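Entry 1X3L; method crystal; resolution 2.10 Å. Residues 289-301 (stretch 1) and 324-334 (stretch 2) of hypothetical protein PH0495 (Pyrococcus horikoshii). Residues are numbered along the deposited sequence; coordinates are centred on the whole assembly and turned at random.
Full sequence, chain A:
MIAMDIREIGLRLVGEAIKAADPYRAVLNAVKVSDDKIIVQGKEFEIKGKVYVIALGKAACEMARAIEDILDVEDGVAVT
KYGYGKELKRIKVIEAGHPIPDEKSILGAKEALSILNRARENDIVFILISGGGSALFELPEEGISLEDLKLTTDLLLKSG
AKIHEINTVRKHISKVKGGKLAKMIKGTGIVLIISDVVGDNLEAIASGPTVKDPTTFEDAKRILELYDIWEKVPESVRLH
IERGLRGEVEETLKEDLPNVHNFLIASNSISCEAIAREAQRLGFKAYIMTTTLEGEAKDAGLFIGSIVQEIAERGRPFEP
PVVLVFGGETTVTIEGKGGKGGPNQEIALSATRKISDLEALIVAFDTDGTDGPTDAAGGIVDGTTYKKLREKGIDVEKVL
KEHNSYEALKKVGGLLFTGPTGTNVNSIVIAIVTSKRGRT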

# COMPACT_ATOMS: atom_id res chain seq x y z
N MET A 289 -11.19 14.52 3.58
CA MET A 289 -10.63 15.28 4.69
C MET A 289 -9.13 15.09 4.83
O MET A 289 -8.41 16.02 5.22
CB MET A 289 -11.34 14.89 5.99
CG MET A 289 -12.86 14.96 5.90
SD MET A 289 -13.49 16.60 5.43
CE MET A 289 -13.36 17.48 6.99
N THR A 290 -8.66 13.89 4.52
CA THR A 290 -7.25 13.56 4.59
C THR A 290 -6.99 12.14 4.12
O THR A 290 -7.90 11.31 4.06
CB THR A 290 -6.69 13.70 6.04
OG1 THR A 290 -5.27 13.48 6.02
CG2 THR A 290 -7.32 12.68 6.97
N THR A 291 -5.74 11.86 3.78
CA THR A 291 -5.35 10.53 3.33
C THR A 291 -4.14 10.09 4.14
O THR A 291 -3.51 9.08 3.85
CB THR A 291 -4.95 10.53 1.84
OG1 THR A 291 -3.96 11.54 1.61
CG2 THR A 291 -6.16 10.80 0.96
N THR A 292 -3.84 10.86 5.19
CA THR A 292 -2.70 10.57 6.05
C THR A 292 -3.08 10.58 7.53
O THR A 292 -2.26 10.94 8.39
CB THR A 292 -1.56 11.59 5.81
OG1 THR A 292 -2.03 12.92 6.06
CG2 THR A 292 -1.07 11.50 4.38
N LEU A 293 -4.31 10.19 7.83
CA LEU A 293 -4.77 10.12 9.21
C LEU A 293 -3.91 9.11 9.95
O LEU A 293 -3.68 7.99 9.47
CB LEU A 293 -6.23 9.67 9.26
CG LEU A 293 -6.83 9.49 10.65
CD1 LEU A 293 -7.14 10.85 11.23
CD2 LEU A 293 -8.10 8.64 10.59
N GLU A 294 -3.43 9.49 11.13
CA GLU A 294 -2.62 8.62 11.96
C GLU A 294 -2.94 8.96 13.41
O GLU A 294 -3.38 10.07 13.70
CB GLU A 294 -1.13 8.84 11.67
CG GLU A 294 -0.71 8.37 10.27
CD GLU A 294 0.74 8.70 9.95
OE1 GLU A 294 1.09 9.90 9.88
OE2 GLU A 294 1.53 7.75 9.75
N GLY A 295 -2.72 8.02 14.32
CA GLY A 295 -3.02 8.28 15.72
C GLY A 295 -3.88 7.19 16.34
O GLY A 295 -4.15 6.17 15.70
N GLU A 296 -4.32 7.41 17.57
CA GLU A 296 -5.14 6.45 18.30
C GLU A 296 -6.54 6.29 17.70
O GLU A 296 -7.27 7.27 17.52
CB GLU A 296 -5.25 6.87 19.77
CG GLU A 296 -5.73 5.78 20.73
CD GLU A 296 -4.77 4.59 20.79
OE1 GLU A 296 -3.55 4.79 20.58
OE2 GLU A 296 -5.22 3.46 21.07
N ALA A 297 -6.89 5.05 17.40
CA ALA A 297 -8.19 4.72 16.81
C ALA A 297 -9.38 5.29 17.58
O ALA A 297 -10.23 5.97 17.00
CB ALA A 297 -8.33 3.20 16.69
N LYS A 298 -9.45 4.99 18.87
CA LYS A 298 -10.55 5.46 19.71
C LYS A 298 -10.79 6.96 19.56
O LYS A 298 -11.93 7.42 19.41
CB LYS A 298 -10.25 5.14 21.18
CG LYS A 298 -11.19 5.82 22.18
CD LYS A 298 -10.66 5.69 23.60
CE LYS A 298 -11.44 6.55 24.58
NZ LYS A 298 -12.86 6.11 24.74
N ASP A 299 -9.71 7.71 19.59
CA ASP A 299 -9.77 9.16 19.47
C ASP A 299 -10.14 9.61 18.05
O ASP A 299 -10.84 10.62 17.89
CB ASP A 299 -8.43 9.73 19.93
CG ASP A 299 -8.15 9.37 21.40
OD1 ASP A 299 -8.83 9.95 22.28
OD2 ASP A 299 -7.29 8.51 21.67
N ALA A 300 -9.72 8.87 17.04
CA ALA A 300 -10.09 9.22 15.67
C ALA A 300 -11.61 9.13 15.57
O ALA A 300 -12.26 9.94 14.91
CB ALA A 300 -9.43 8.27 14.67
N GLY A 301 -12.19 8.14 16.25
CA GLY A 301 -13.64 7.97 16.23
C GLY A 301 -14.35 9.12 16.93
O GLY A 301 -15.43 9.55 16.51
N LEU A 324 -18.01 12.41 4.01
CA LEU A 324 -16.66 12.81 4.36
C LEU A 324 -15.77 11.58 4.33
O LEU A 324 -16.16 10.51 4.80
CB LEU A 324 -16.61 13.45 5.75
CG LEU A 324 -17.12 14.89 5.93
CD1 LEU A 324 -18.57 14.99 5.52
CD2 LEU A 324 -16.96 15.28 7.38
N VAL A 325 -14.57 11.72 3.79
CA VAL A 325 -13.65 10.59 3.70
C VAL A 325 -12.34 10.87 4.43
O VAL A 325 -11.69 11.90 4.22
CB VAL A 325 -13.35 10.25 2.22
CG1 VAL A 325 -12.58 8.93 2.13
CG2 VAL A 325 -14.66 10.15 1.44
N PHE A 326 -11.96 9.94 5.30
CA PHE A 326 -10.72 10.06 6.08
C PHE A 326 -9.89 8.80 5.83
O PHE A 326 -10.29 7.70 6.22
CB PHE A 326 -11.03 10.13 7.58
CG PHE A 326 -11.95 11.26 7.98
CD1 PHE A 326 -11.43 12.45 8.49
CD2 PHE A 326 -13.33 11.11 7.92
CE1 PHE A 326 -12.28 13.46 8.95
CE2 PHE A 326 -14.19 12.11 8.37
CZ PHE A 326 -13.67 13.29 8.89
N GLY A 327 -8.74 8.95 5.19
CA GLY A 327 -7.90 7.80 4.93
C GLY A 327 -6.60 7.86 5.71
O GLY A 327 -6.17 8.94 6.13
N GLY A 328 -5.99 6.69 5.91
CA GLY A 328 -4.73 6.60 6.63
C GLY A 328 -4.65 5.25 7.32
O GLY A 328 -5.06 4.24 6.77
N GLU A 329 -4.12 5.24 8.54
CA GLU A 329 -4.02 3.99 9.30
C GLU A 329 -3.85 4.35 10.77
O GLU A 329 -2.81 4.85 11.18
CB GLU A 329 -2.83 3.16 8.82
CG GLU A 329 -2.83 1.72 9.36
CD GLU A 329 -3.71 0.76 8.55
OE1 GLU A 329 -4.77 1.16 8.04
OE2 GLU A 329 -3.34 -0.43 8.43
N THR A 330 -4.90 4.11 11.56
CA THR A 330 -4.83 4.42 12.98
C THR A 330 -4.31 3.20 13.73
O THR A 330 -4.15 2.13 13.15
CB THR A 330 -6.22 4.79 13.55
OG1 THR A 330 -7.11 3.67 13.40
CG2 THR A 330 -6.78 6.01 12.84
N THR A 331 -4.07 3.37 15.02
CA THR A 331 -3.56 2.27 15.83
C THR A 331 -4.22 2.21 17.20
O THR A 331 -4.75 3.20 17.70
CB THR A 331 -2.03 2.38 16.03
OG1 THR A 331 -1.72 3.67 16.58
CG2 THR A 331 -1.30 2.21 14.72
N VAL A 332 -4.19 1.03 17.80
CA VAL A 332 -4.75 0.84 19.12
C VAL A 332 -3.59 0.55 20.07
O VAL A 332 -2.82 -0.39 19.86
CB VAL A 332 -5.75 -0.33 19.15
CG1 VAL A 332 -6.33 -0.48 20.56
CG2 VAL A 332 -6.87 -0.08 18.14
N THR A 333 -3.46 1.38 21.10
CA THR A 333 -2.40 1.21 22.09
C THR A 333 -2.92 0.28 23.18
O THR A 333 -3.85 0.63 23.90
CB THR A 333 -2.02 2.55 22.72
OG1 THR A 333 -1.58 3.45 21.69
CG2 THR A 333 -0.90 2.37 23.74
N ILE A 334 -2.33 -0.90 23.29
CA ILE A 334 -2.76 -1.86 24.30
C ILE A 334 -1.70 -2.06 25.38
O ILE A 334 -0.56 -2.44 25.08
CB ILE A 334 -3.08 -3.23 23.67
CG1 ILE A 334 -4.14 -3.06 22.58
CG2 ILE A 334 -3.58 -4.18 24.76
CD1 ILE A 334 -4.50 -4.35 21.87
O HOH W 1 -1.33 5.54 13.61
O HOH W 2 -1.54 5.42 18.75

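The parallel pairing of the two stretches contains a beta bulge: between the bridges Thr290–Phe326 and Leu293–Gly328 the register shifts by one residue, yet Gly327 keeps hydrogen bonds to stretch 1 through both its N and its O. Before the bulge, Met289 N donates to Val325 O (2.7 Å) and Gly327 N to Thr290 O (2.7 Å). Within it, Thr292 N turns to its own stretch, donating to Thr290 OG1 (3.1 Å), and Leu293 N takes up Gly327 O (2.8 Å). Glu329 N then donates to Leu293 O (2.9 Å), which also receives a CA-H...O contact from Gly328 CA at 3.3 Å. Glycine is required here, since a CB on Gly328 would clash with Leu293 O.

Farther along, water 1 bridges Gly295 N and Glu329 O (2.9 Å each), and Thr331 N donates to Gly295 O (2.9 Å). Glu296, the residue just before the helix, has CB directed away, but its carboxylate returns to accept from Thr333 OG1 at OE1 (2.6 Å) and Thr333 N at OE2 (2.7 Å). Ala297 N donates to Thr331 O (2.8 Å).

Apolar packing completes the contact. Met289 CG lies over one face of the Phe326 ring, 3.7 Å from its centroid, while buried Thr330 sets CG2 against Leu293 CD2 (3.7 Å) and Ala300 CB (3.9 Å), whose small methyl fits closely.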